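PDB 4ZQG: 1-deoxy-D-xylulose 5-phosphate reductoisomerase from Moraxella catarrhalis, which catalyses the NAD(P)H-dependent rearrangement and reduction of 1-deoxy-D-xylulose 5-phosphate to 2-C-methyl-D-erythritol 4-phosphate in the MEP pathway of isoprenoid synthesis. Local coordinates for residues A[44-55]-A[68-78]; A[6-16]-A[32-43]. All blocks are in the same frame, centred on the assembly; numbering follows the deposited sequence.

Contact 1 of 2, residues A[44-55]-A[68-78]; sequences VDKLLALAMEFH and QLSQKVTDAGL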
loop_
_atom_site.group_PDB
_atom_site.type_symbol
_atom_site.label_atom_id
_atom_site.label_comp_id
_atom_site.label_asym_id
_atom_site.label_seq_id
_atom_site.Cartn_x
_atom_site.Cartn_y
_atom_site.Cartn_z
ATOM N N VAL A 44 38.711 -8.605 -8.364
ATOM C CA VAL A 44 38.971 -9.683 -9.290
ATOM C C VAL A 44 38.767 -11.059 -8.636
ATOM O O VAL A 44 38.148 -11.952 -9.222
ATOM C CB VAL A 44 40.407 -9.566 -9.839
ATOM C CG1 VAL A 44 40.739 -10.709 -10.791
ATOM C CG2 VAL A 44 40.597 -8.249 -10.563
ATOM N N ASP A 45 39.307 -11.232 -7.432
ATOM C CA ASP A 45 39.145 -12.487 -6.714
ATOM C C ASP A 45 37.672 -12.830 -6.412
ATOM O O ASP A 45 37.272 -13.993 -6.517
ATOM C CB ASP A 45 39.971 -12.461 -5.441
ATOM C CG ASP A 45 41.479 -12.508 -5.711
ATOM O OD1 ASP A 45 41.918 -12.765 -6.870
ATOM O OD2 ASP A 45 42.220 -12.305 -4.728
ATOM N N LYS A 46 36.857 -11.818 -6.077
ATOM C CA LYS A 46 35.477 -12.054 -5.764
ATOM C C LYS A 46 34.737 -12.443 -7.019
ATOM O O LYS A 46 34.022 -13.449 -7.062
ATOM C CB LYS A 46 34.860 -10.860 -5.098
ATOM C CG LYS A 46 33.514 -11.203 -4.503
ATOM C CD LYS A 46 32.835 -9.960 -3.956
ATOM C CE LYS A 46 31.478 -10.309 -3.402
ATOM N NZ LYS A 46 30.891 -9.066 -2.888
ATOM N N LEU A 47 34.982 -11.709 -8.078
ATOM C CA LEU A 47 34.466 -12.124 -9.379
ATOM C C LEU A 47 34.893 -13.561 -9.765
ATOM O O LEU A 47 34.061 -14.378 -10.151
ATOM C CB LEU A 47 34.897 -11.147 -10.447
ATOM C CG LEU A 47 34.145 -11.314 -11.741
ATOM C CD1 LEU A 47 32.615 -11.293 -11.579
ATOM C CD2 LEU A 47 34.608 -10.184 -12.632
ATOM N N LEU A 48 36.149 -13.903 -9.570
ATOM C CA LEU A 48 36.536 -15.270 -9.767
ATOM C C LEU A 48 35.740 -16.239 -8.918
ATOM O O LEU A 48 35.212 -17.226 -9.457
ATOM C CB LEU A 48 38.046 -15.474 -9.509
ATOM C CG LEU A 48 38.548 -16.880 -9.879
ATOM C CD1 LEU A 48 38.643 -17.020 -11.382
ATOM C CD2 LEU A 48 39.882 -17.212 -9.249
ATOM N N ALA A 49 35.681 -15.996 -7.596
ATOM C CA ALA A 49 34.917 -16.877 -6.689
ATOM C C ALA A 49 33.464 -17.058 -7.175
ATOM O O ALA A 49 32.927 -18.184 -7.130
ATOM C CB ALA A 49 34.949 -16.354 -5.276
ATOM N N LEU A 50 32.843 -15.972 -7.655
ATOM C CA LEU A 50 31.497 -16.057 -8.228
ATOM C C LEU A 50 31.458 -16.884 -9.508
ATOM O O LEU A 50 30.618 -17.731 -9.695
ATOM C CB LEU A 50 30.906 -14.642 -8.495
ATOM C CG LEU A 50 30.726 -13.706 -7.268
ATOM C CD1 LEU A 50 30.060 -12.397 -7.663
ATOM C CD2 LEU A 50 29.945 -14.376 -6.172
ATOM N N ALA A 51 32.399 -16.627 -10.388
ATOM C CA ALA A 51 32.595 -17.455 -11.567
ATOM C C ALA A 51 32.588 -18.953 -11.231
ATOM O O ALA A 51 31.807 -19.727 -11.791
ATOM C CB ALA A 51 33.907 -17.084 -12.220
ATOM N N MET A 52 33.414 -19.347 -10.269
ATOM C CA MET A 52 33.492 -20.756 -9.873
ATOM C C MET A 52 32.191 -21.272 -9.267
ATOM O O MET A 52 31.822 -22.443 -9.417
ATOM C CB MET A 52 34.606 -20.961 -8.858
ATOM C CG MET A 52 35.950 -20.416 -9.287
ATOM S SD MET A 52 37.080 -20.568 -7.921
ATOM C CE MET A 52 38.665 -20.367 -8.739
ATOM N N GLU A 53 31.493 -20.395 -8.556
ATOM C CA GLU A 53 30.241 -20.783 -7.973
ATOM C C GLU A 53 29.163 -20.972 -9.042
ATOM O O GLU A 53 28.485 -21.979 -9.049
ATOM C CB GLU A 53 29.793 -19.758 -6.926
ATOM C CG GLU A 53 28.444 -20.133 -6.341
ATOM C CD GLU A 53 27.982 -19.251 -5.238
ATOM O OE1 GLU A 53 28.612 -18.211 -4.992
ATOM O OE2 GLU A 53 26.942 -19.621 -4.645
ATOM N N PHE A 54 29.041 -20.041 -9.969
ATOM C CA PHE A 54 27.881 -20.038 -10.856
ATOM C C PHE A 54 28.136 -20.468 -12.272
ATOM O O PHE A 54 27.175 -20.565 -13.013
ATOM C CB PHE A 54 27.175 -18.648 -10.873
ATOM C CG PHE A 54 26.551 -18.256 -9.565
ATOM C CD1 PHE A 54 27.150 -17.330 -8.748
ATOM C CD2 PHE A 54 25.382 -18.832 -9.145
ATOM C CE1 PHE A 54 26.576 -16.970 -7.537
ATOM C CE2 PHE A 54 24.821 -18.490 -7.938
ATOM C CZ PHE A 54 25.420 -17.562 -7.129
ATOM N N HIS A 55 29.383 -20.723 -12.661
ATOM C CA HIS A 55 29.746 -21.162 -14.038
ATOM C C HIS A 55 29.021 -20.324 -15.084
ATOM O O HIS A 55 28.238 -20.858 -15.866
ATOM C CB HIS A 55 29.458 -22.672 -14.301
ATOM C CG HIS A 55 30.220 -23.628 -13.415
ATOM N ND1 HIS A 55 29.598 -24.617 -12.674
ATOM C CD2 HIS A 55 31.544 -23.733 -13.139
ATOM C CE1 HIS A 55 30.500 -25.283 -11.978
ATOM N NE2 HIS A 55 31.691 -24.768 -12.240
ATOM N N GLN A 68 44.993 -10.540 -15.898
ATOM C CA GLN A 68 45.085 -11.267 -14.632
ATOM C C GLN A 68 43.899 -12.216 -14.449
ATOM O O GLN A 68 44.048 -13.342 -14.017
ATOM C CB GLN A 68 45.179 -10.279 -13.480
ATOM C CG GLN A 68 45.026 -10.875 -12.083
ATOM C CD GLN A 68 44.643 -9.799 -11.059
ATOM O OE1 GLN A 68 44.158 -10.098 -9.971
ATOM N NE2 GLN A 68 44.808 -8.531 -11.440
ATOM N N LEU A 69 42.717 -11.764 -14.803
ATOM C CA LEU A 69 41.540 -12.543 -14.534
ATOM C C LEU A 69 41.454 -13.683 -15.510
ATOM O O LEU A 69 40.998 -14.745 -15.131
ATOM C CB LEU A 69 40.286 -11.644 -14.603
ATOM C CG LEU A 69 38.944 -11.948 -13.913
ATOM C CD1 LEU A 69 37.833 -12.144 -14.930
ATOM C CD2 LEU A 69 38.953 -13.122 -12.936
ATOM N N SER A 70 41.891 -13.454 -16.757
ATOM C CA SER A 70 41.904 -14.505 -17.778
ATOM C C SER A 70 42.818 -15.658 -17.395
ATOM O O SER A 70 42.458 -16.814 -17.608
ATOM C CB SER A 70 42.316 -13.978 -19.156
ATOM O OG SER A 70 41.424 -12.953 -19.606
ATOM N N GLN A 71 43.974 -15.348 -16.827
ATOM C CA GLN A 71 44.877 -16.390 -16.352
ATOM C C GLN A 71 44.187 -17.240 -15.299
ATOM O O GLN A 71 44.213 -18.467 -15.366
ATOM C CB GLN A 71 46.145 -15.800 -15.750
ATOM C CG GLN A 71 47.189 -16.865 -15.515
ATOM C CD GLN A 71 47.449 -17.665 -16.785
ATOM O OE1 GLN A 71 47.930 -17.126 -17.792
ATOM N NE2 GLN A 71 47.098 -18.941 -16.756
ATOM N N LYS A 72 43.566 -16.566 -14.334
ATOM C CA LYS A 72 42.972 -17.213 -13.199
ATOM C C LYS A 72 41.772 -18.064 -13.540
ATOM O O LYS A 72 41.492 -19.075 -12.882
ATOM C CB LYS A 72 42.630 -16.171 -12.139
ATOM C CG LYS A 72 43.864 -15.633 -11.435
ATOM C CD LYS A 72 43.508 -14.551 -10.426
ATOM C CE LYS A 72 44.763 -13.801 -9.962
ATOM N NZ LYS A 72 44.508 -12.826 -8.862
ATOM N N VAL A 73 41.059 -17.657 -14.570
ATOM C CA VAL A 73 39.919 -18.416 -15.043
ATOM C C VAL A 73 40.378 -19.670 -15.812
ATOM O O VAL A 73 39.773 -20.731 -15.660
ATOM C CB VAL A 73 38.998 -17.533 -15.887
ATOM C CG1 VAL A 73 38.031 -18.354 -16.706
ATOM C CG2 VAL A 73 38.237 -16.592 -14.978
ATOM N N THR A 74 41.415 -19.557 -16.642
ATOM C CA THR A 74 41.927 -20.753 -17.316
ATOM C C THR A 74 42.557 -21.688 -16.276
ATOM O O THR A 74 42.258 -22.871 -16.305
ATOM C CB THR A 74 42.877 -20.472 -18.535
ATOM O OG1 THR A 74 43.905 -19.561 -18.174
ATOM C CG2 THR A 74 42.090 -19.849 -19.730
ATOM N N ASP A 75 43.346 -21.148 -15.332
ATOM C CA ASP A 75 43.911 -21.939 -14.208
ATOM C C ASP A 75 42.871 -22.730 -13.408
ATOM O O ASP A 75 43.170 -23.811 -12.936
ATOM C CB ASP A 75 44.740 -21.077 -13.247
ATOM C CG ASP A 75 46.101 -20.665 -13.836
ATOM O OD1 ASP A 75 46.710 -19.674 -13.382
ATOM O OD2 ASP A 75 46.586 -21.313 -14.771
ATOM N N ALA A 76 41.659 -22.208 -13.274
ATOM C CA ALA A 76 40.590 -22.895 -12.600
ATOM C C ALA A 76 39.759 -23.808 -13.500
ATOM O O ALA A 76 38.739 -24.369 -13.054
ATOM C CB ALA A 76 39.662 -21.854 -12.001
ATOM N N GLY A 77 40.109 -23.879 -14.776
ATOM C CA GLY A 77 39.403 -24.719 -15.732
ATOM C C GLY A 77 37.941 -24.453 -15.982
ATOM O O GLY A 77 37.184 -25.377 -16.218
ATOM N N LEU A 78 37.527 -23.191 -15.949
ATOM C CA LEU A 78 36.163 -22.848 -16.333
ATOM C C LEU A 78 36.100 -22.559 -17.832
ATOM O O LEU A 78 37.052 -22.042 -18.392
ATOM C CB LEU A 78 35.673 -21.613 -15.579
ATOM C CG LEU A 78 35.221 -21.623 -14.113
ATOM C CD1 LEU A 78 35.008 -23.034 -13.610
ATOM C CD2 LEU A 78 36.197 -20.849 -13.244
#
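Helix 44-54 and the end of helix 66-75 run in roughly the same direction, their segment axes 31° apart and 10.5 Å at closest approach, with Val44 opposite Leu69 and Leu48 opposite Val73. Leu48 reaches between Leu69 and Val73. Its CG lies anti to the backbone N (chi1 -173°), which carries CD1 over to Val73 CG2 at 3.6 Å, while CD2 rests against Lys72 CB. Val44 and Leu69 overlap while pointing opposite ways, Val44 CG1 to Leu69 CD2 3.7 Å. These are two successive helices of the N-terminal Rossmann-type domain, packed on one side of its parallel sheet. Leu47 also lies on Leu38 of strand 33-39, and Leu69 and Val73 rest on Ile82 of strand 81-84. In one conformer of Asp45, OD1 lies 3.3 Å from Lys72 NZ, a weak and doubtful salt bridge. The firmer hold on NZ comes from its own helix, from Gln68 OE1 at 3.0 Å. Further along, Met52 holds CE against Ala76 CB at 3.7 Å. Past the Schellman motif at Gly77, Leu78 turns back toward helix 44-54. Leu78 CD1 meets the edge of the His55 ring near its plane, 3.6 Å from His55 CD2, and Leu78 CD2 touches Met52 CG.

Contact 2 of 2, residues A[6-16]-A[32-43]; sequences LQSLAILGATG and RYRIHALTGFSR. With NAD (nicotinamide-adenine-dinucleotide), chain C.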
loop_
_atom_site.group_PDB
_atom_site.type_symbol
_atom_site.label_atom_id
_atom_site.label_comp_id
_atom_site.label_asym_id
_atom_site.label_seq_id
_atom_site.Cartn_x
_atom_site.Cartn_y
_atom_site.Cartn_z
ATOM N N LEU A 6 14.523 -21.619 -18.040
ATOM C CA LEU A 6 15.077 -20.739 -16.956
ATOM C C LEU A 6 15.322 -19.341 -17.466
ATOM O O LEU A 6 15.900 -19.169 -18.538
ATOM C CB LEU A 6 16.396 -21.281 -16.438
ATOM C CG LEU A 6 16.329 -22.706 -15.913
ATOM C CD1 LEU A 6 17.678 -23.098 -15.320
ATOM C CD2 LEU A 6 15.204 -22.863 -14.892
ATOM N N GLN A 7 14.891 -18.351 -16.696
ATOM C CA GLN A 7 15.171 -16.964 -17.023
ATOM C C GLN A 7 16.676 -16.707 -16.909
ATOM O O GLN A 7 17.259 -16.825 -15.848
ATOM C CB GLN A 7 14.393 -16.041 -16.095
ATOM C CG GLN A 7 14.354 -14.561 -16.477
ATOM C CD GLN A 7 13.533 -13.779 -15.478
ATOM O OE1 GLN A 7 13.807 -12.622 -15.156
ATOM N NE2 GLN A 7 12.524 -14.439 -14.953
ATOM N N SER A 8 17.271 -16.344 -18.036
ATOM C CA SER A 8 18.664 -16.023 -18.135
ATOM C C SER A 8 18.957 -14.641 -17.557
ATOM O O SER A 8 18.320 -13.688 -17.935
ATOM C CB SER A 8 19.019 -16.063 -19.600
ATOM O OG SER A 8 20.368 -15.733 -19.806
ATOM N N LEU A 9 19.923 -14.542 -16.646
ATOM C CA LEU A 9 20.300 -13.278 -16.003
ATOM C C LEU A 9 21.701 -12.780 -16.336
ATOM O O LEU A 9 22.640 -13.532 -16.274
ATOM C CB LEU A 9 20.306 -13.469 -14.500
ATOM C CG LEU A 9 19.075 -13.108 -13.719
ATOM C CD1 LEU A 9 17.791 -13.549 -14.419
ATOM C CD2 LEU A 9 19.193 -13.727 -12.345
ATOM N N ALA A 10 21.835 -11.489 -16.623
ATOM C CA ALA A 10 23.126 -10.820 -16.592
ATOM C C ALA A 10 23.090 -9.889 -15.422
ATOM O O ALA A 10 22.182 -9.074 -15.335
ATOM C CB ALA A 10 23.351 -10.028 -17.860
ATOM N N ILE A 11 24.062 -9.993 -14.529
ATOM C CA ILE A 11 24.146 -9.090 -13.379
ATOM C C ILE A 11 25.331 -8.148 -13.521
ATOM O O ILE A 11 26.468 -8.502 -13.260
ATOM C CB ILE A 11 24.241 -9.859 -12.067
ATOM C CG1 ILE A 11 23.034 -10.783 -11.934
ATOM C CG2 ILE A 11 24.323 -8.892 -10.909
ATOM C CD1 ILE A 11 23.139 -11.724 -10.769
ATOM N N LEU A 12 25.045 -6.935 -13.969
ATOM C CA LEU A 12 26.071 -5.970 -14.183
ATOM C C LEU A 12 26.315 -5.322 -12.856
ATOM O O LEU A 12 25.430 -4.691 -12.313
ATOM C CB LEU A 12 25.613 -4.948 -15.210
ATOM C CG LEU A 12 25.302 -5.428 -16.614
ATOM C CD1 LEU A 12 25.589 -4.300 -17.587
ATOM C CD2 LEU A 12 26.184 -6.564 -17.034
ATOM N N GLY A 13 27.518 -5.453 -12.327
ATOM C CA GLY A 13 27.840 -4.891 -11.003
ATOM C C GLY A 13 27.619 -5.935 -9.930
ATOM O O GLY A 13 27.243 -5.610 -8.826
ATOM N N ALA A 14 27.922 -7.193 -10.252
ATOM C CA ALA A 14 27.657 -8.358 -9.374
ATOM C C ALA A 14 28.418 -8.434 -8.073
ATOM O O ALA A 14 28.048 -9.226 -7.223
ATOM C CB ALA A 14 27.882 -9.658 -10.135
ATOM N N THR A 15 29.463 -7.642 -7.923
ATOM C CA THR A 15 30.357 -7.715 -6.764
ATOM C C THR A 15 30.021 -6.726 -5.706
ATOM O O THR A 15 30.553 -6.803 -4.633
ATOM C CB THR A 15 31.841 -7.464 -7.141
ATOM O OG1 THR A 15 31.975 -6.240 -7.894
ATOM C CG2 THR A 15 32.374 -8.617 -7.972
ATOM N N GLY A 16 29.144 -5.782 -5.996
ATOM C CA GLY A 16 28.803 -4.771 -5.009
ATOM C C GLY A 16 27.654 -5.190 -4.103
ATOM O O GLY A 16 27.235 -6.359 -4.076
ATOM N N ARG A 32 15.254 -21.675 -10.966
ATOM C CA ARG A 32 14.349 -20.661 -11.456
ATOM C C ARG A 32 15.104 -19.708 -12.394
ATOM O O ARG A 32 14.572 -19.249 -13.400
ATOM C CB ARG A 32 13.777 -19.917 -10.231
ATOM C CG ARG A 32 12.458 -19.201 -10.433
ATOM C CD ARG A 32 11.796 -18.869 -9.100
ATOM N NE ARG A 32 10.344 -19.044 -9.159
ATOM C CZ ARG A 32 9.509 -18.244 -9.826
ATOM N NH1 ARG A 32 9.960 -17.187 -10.509
ATOM N NH2 ARG A 32 8.202 -18.502 -9.822
ATOM N N TYR A 33 16.348 -19.419 -12.038
ATOM C CA TYR A 33 17.170 -18.435 -12.697
ATOM C C TYR A 33 18.454 -19.100 -13.136
ATOM O O TYR A 33 18.953 -19.949 -12.444
ATOM C CB TYR A 33 17.470 -17.307 -11.706
ATOM C CG TYR A 33 16.197 -16.654 -11.207
ATOM C CD1 TYR A 33 15.409 -15.917 -12.084
ATOM C CD2 TYR A 33 15.769 -16.791 -9.895
ATOM C CE1 TYR A 33 14.230 -15.322 -11.679
ATOM C CE2 TYR A 33 14.575 -16.208 -9.470
ATOM C CZ TYR A 33 13.805 -15.464 -10.377
ATOM O OH TYR A 33 12.606 -14.866 -10.035
ATOM N N ARG A 34 18.962 -18.715 -14.297
ATOM C CA ARG A 34 20.243 -19.158 -14.825
ATOM C C ARG A 34 21.148 -17.929 -14.916
ATOM O O ARG A 34 20.765 -16.946 -15.531
ATOM C CB ARG A 34 20.046 -19.776 -16.238
ATOM C CG ARG A 34 21.342 -20.065 -16.991
ATOM C CD ARG A 34 21.171 -20.788 -18.333
ATOM N NE ARG A 34 20.941 -19.863 -19.446
ATOM C CZ ARG A 34 21.870 -19.099 -20.017
ATOM N NH1 ARG A 34 23.141 -19.119 -19.596
ATOM N NH2 ARG A 34 21.516 -18.298 -21.015
ATOM N N ILE A 35 22.349 -17.980 -14.351
ATOM C CA ILE A 35 23.286 -16.865 -14.487
ATOM C C ILE A 35 24.048 -16.950 -15.800
ATOM O O ILE A 35 24.835 -17.810 -15.995
ATOM C CB ILE A 35 24.338 -16.839 -13.389
ATOM C CG1 ILE A 35 23.720 -16.908 -11.996
ATOM C CG2 ILE A 35 25.199 -15.608 -13.543
ATOM C CD1 ILE A 35 22.578 -15.985 -11.760
ATOM N N HIS A 36 23.820 -16.036 -16.708
ATOM C CA HIS A 36 24.546 -16.025 -17.939
ATOM C C HIS A 36 25.778 -15.156 -17.817
ATOM O O HIS A 36 26.775 -15.452 -18.449
ATOM C CB HIS A 36 23.644 -15.508 -19.024
ATOM C CG HIS A 36 24.306 -15.376 -20.345
ATOM N ND1 HIS A 36 24.396 -16.421 -21.236
ATOM C CD2 HIS A 36 24.884 -14.309 -20.945
ATOM C CE1 HIS A 36 25.020 -16.005 -22.323
ATOM N NE2 HIS A 36 25.298 -14.721 -22.182
ATOM N N ALA A 37 25.742 -14.086 -17.021
ATOM C CA ALA A 37 26.911 -13.224 -16.908
ATOM C C ALA A 37 26.982 -12.472 -15.612
ATOM O O ALA A 37 25.995 -12.263 -14.992
ATOM C CB ALA A 37 26.965 -12.253 -18.057
ATOM N N LEU A 38 28.193 -12.103 -15.206
ATOM C CA LEU A 38 28.452 -11.368 -13.962
ATOM C C LEU A 38 29.569 -10.403 -14.275
ATOM O O LEU A 38 30.407 -10.738 -15.063
ATOM C CB LEU A 38 28.940 -12.310 -12.865
ATOM C CG LEU A 38 28.046 -13.479 -12.498
ATOM C CD1 LEU A 38 28.787 -14.413 -11.567
ATOM C CD2 LEU A 38 26.807 -12.989 -11.793
ATOM N N THR A 39 29.575 -9.214 -13.698
ATOM C CA THR A 39 30.612 -8.252 -13.975
ATOM C C THR A 39 31.072 -7.577 -12.732
ATOM O O THR A 39 30.296 -7.399 -11.803
ATOM C CB THR A 39 30.152 -7.123 -14.902
ATOM O OG1 THR A 39 29.534 -6.048 -14.160
ATOM C CG2 THR A 39 29.246 -7.656 -16.025
ATOM N N GLY A 40 32.338 -7.185 -12.726
ATOM C CA GLY A 40 32.958 -6.570 -11.558
ATOM C C GLY A 40 34.146 -5.733 -11.979
ATOM O O GLY A 40 34.888 -6.137 -12.836
ATOM N N PHE A 41 34.349 -4.569 -11.388
ATOM C CA PHE A 41 35.374 -3.676 -11.881
ATOM C C PHE A 41 36.699 -3.991 -11.213
ATOM O O PHE A 41 37.639 -4.331 -11.897
ATOM C CB PHE A 41 34.956 -2.205 -11.670
ATOM C CG PHE A 41 35.784 -1.196 -12.444
ATOM C CD1 PHE A 41 36.702 -0.375 -11.785
ATOM C CD2 PHE A 41 35.620 -1.044 -13.829
ATOM C CE1 PHE A 41 37.440 0.565 -12.488
ATOM C CE2 PHE A 41 36.356 -0.100 -14.532
ATOM C CZ PHE A 41 37.257 0.705 -13.857
ATOM N N SER A 42 36.756 -3.909 -9.887
ATOM C CA SER A 42 38.010 -4.005 -9.151
ATOM C C SER A 42 38.268 -5.343 -8.470
ATOM O O SER A 42 39.409 -5.758 -8.368
ATOM C CB SER A 42 38.071 -2.918 -8.076
ATOM O OG SER A 42 38.613 -1.726 -8.617
ATOM N N ARG A 43 37.225 -5.989 -7.952
ATOM C CA ARG A 43 37.422 -7.094 -7.027
ATOM C C ARG A 43 37.521 -8.402 -7.800
ATOM O O ARG A 43 36.568 -9.210 -7.860
ATOM C CB ARG A 43 36.308 -7.117 -5.973
ATOM C CG ARG A 43 36.573 -6.212 -4.773
ATOM C CD ARG A 43 35.292 -5.801 -4.083
ATOM N NE ARG A 43 34.590 -4.796 -4.882
ATOM C CZ ARG A 43 33.485 -4.145 -4.497
ATOM N NH1 ARG A 43 32.941 -4.405 -3.307
ATOM N NH2 ARG A 43 32.915 -3.235 -5.304
HETATM P PA NAD C . 28.763 -0.637 -4.955
HETATM O O1A NAD C . 29.710 0.512 -4.894
HETATM O O2A NAD C . 28.566 -1.554 -3.766
HETATM O O5B NAD C . 28.995 -1.541 -6.275
HETATM C C5B NAD C . 29.075 -1.018 -7.591
HETATM C C4B NAD C . 29.274 -2.141 -8.622
HETATM O O4B NAD C . 29.545 -1.513 -9.888
HETATM C C3B NAD C . 30.453 -3.072 -8.305
HETATM O O3B NAD C . 30.184 -4.426 -8.677
HETATM C C2B NAD C . 31.577 -2.507 -9.161
HETATM O O2B NAD C . 32.446 -3.508 -9.685
HETATM C C1B NAD C . 30.876 -1.798 -10.314
HETATM N N9A NAD C . 31.611 -0.565 -10.725
HETATM C C8A NAD C . 32.039 0.409 -9.902
HETATM N N7A NAD C . 32.683 1.385 -10.586
HETATM C C5A NAD C . 32.681 1.043 -11.874
HETATM C C6A NAD C . 33.226 1.670 -13.100
HETATM N N6A NAD C . 33.883 2.871 -13.035
HETATM N N1A NAD C . 33.023 0.981 -14.242
HETATM C C2A NAD C . 32.385 -0.226 -14.277
HETATM N N3A NAD C . 31.872 -0.860 -13.198
HETATM C C4A NAD C . 31.990 -0.259 -11.980
HETATM O O3 NAD C . 27.341 0.014 -5.371
HETATM P PN NAD C . 25.871 -0.253 -4.765
HETATM O O1N NAD C . 25.859 0.456 -3.428
HETATM O O2N NAD C . 25.534 -1.709 -4.981
HETATM O O5D NAD C . 25.064 0.637 -5.833
HETATM C C5D NAD C . 24.716 0.134 -7.125
HETATM C C4D NAD C . 23.651 1.025 -7.766
HETATM O O4D NAD C . 22.348 0.763 -7.236
HETATM C C3D NAD C . 23.944 2.490 -7.497
HETATM O O3D NAD C . 23.547 3.216 -8.655
HETATM C C2D NAD C . 23.105 2.825 -6.284
HETATM O O2D NAD C . 22.829 4.231 -6.212
HETATM C C1D NAD C . 21.888 1.919 -6.504
HETATM N N1N NAD C . 21.246 1.524 -5.241
HETATM C C2N NAD C . 21.919 0.804 -4.309
HETATM C C3N NAD C . 21.310 0.456 -3.085
HETATM C C7N NAD C . 22.013 -0.365 -2.032
HETATM O O7N NAD C . 21.367 -0.880 -1.138
HETATM N N7N NAD C . 23.332 -0.542 -2.088
HETATM C C4N NAD C . 20.004 0.859 -2.855
HETATM C C5N NAD C . 19.353 1.570 -3.831
HETATM C C6N NAD C . 19.978 1.905 -5.020
HETATM O O HOH W 1 34.464 -4.033 -7.752
#
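Gly13 N donates to Thr39 OG1 at 2.8 Å where the parallel strands 7-12 and 33-39 end, and just beyond this bond both segments hold the adenosine half of NAD. Thr15 OG1 and the ribose hydroxyl O3B of NAD are hydrogen-bonded at 2.7 Å. Phe41 N donates to O2B of NAD at 2.8 Å, and the Phe41 ring lays one face over the adenine at C6A. One water bridges O2B, Ser42 N and Arg43 NE. The Arg43 guanidinium has Thr15 O over one face. Gly13 and Gly16 leave room for the ribose and for O5B of NAD.

Thr39 holds the type II turn from Ile11 to Ala14 through two bonds. Its OG1, set between the backbone N and the carbonyl carbon (chi1 86°), takes Gly13 N, and its carbonyl O takes Ala14 N. Farther back, a beta bulge shifts the register by one between Leu9 and Ala10. Leu9 O therefore receives two donors, His36 N at 2.8 Å and Ala37 N at 3.2 Å.

Leu9 CD2 touches Tyr33 CB and Ile35 CD1. Ile11 and Leu38 run alongside each other, Ile11 CD1 to Leu38 CD2 4.0 Å. Ser8 OG stands over one face of the Arg34 guanidinium, and its hydrogen-bond partner is Ala97 O.

The pair belongs to the beta-alpha-beta unit of a Rossmann-type fold. Leu9, Ile11 and Tyr33 face helix 17-26, and Leu38 faces helix 44-54. Ala10 and Ala37 touch Ile92 of helix 85-93, while strand 100-103 flanks strand 7-12.

From the N terminus, strand 7-12 leads through the NAD-binding turn and helix 17-26 into strand 33-39, and contact 2 closes this first beta-alpha-beta loop. A short turn, residues 40-43, leads into helix 44-54. The chain passes strand 58-61 and reaches helix 66-75, where contact 1 closes a helix-strand-helix loop around strand 58-61. The two loops follow in series and neither nests nor crosses. Helix 44-54 joins them: it meets helix 66-75 in contact 1 and packs Leu47 on Gly40 and Leu50 on Leu38 and Ala14. Lys46 NZ probably donates a hydrogen bond to Thr15 O. Together the contacts tie two inner strands and their cofactor turn to helices 44-54 and 66-75 on one side of the sheet.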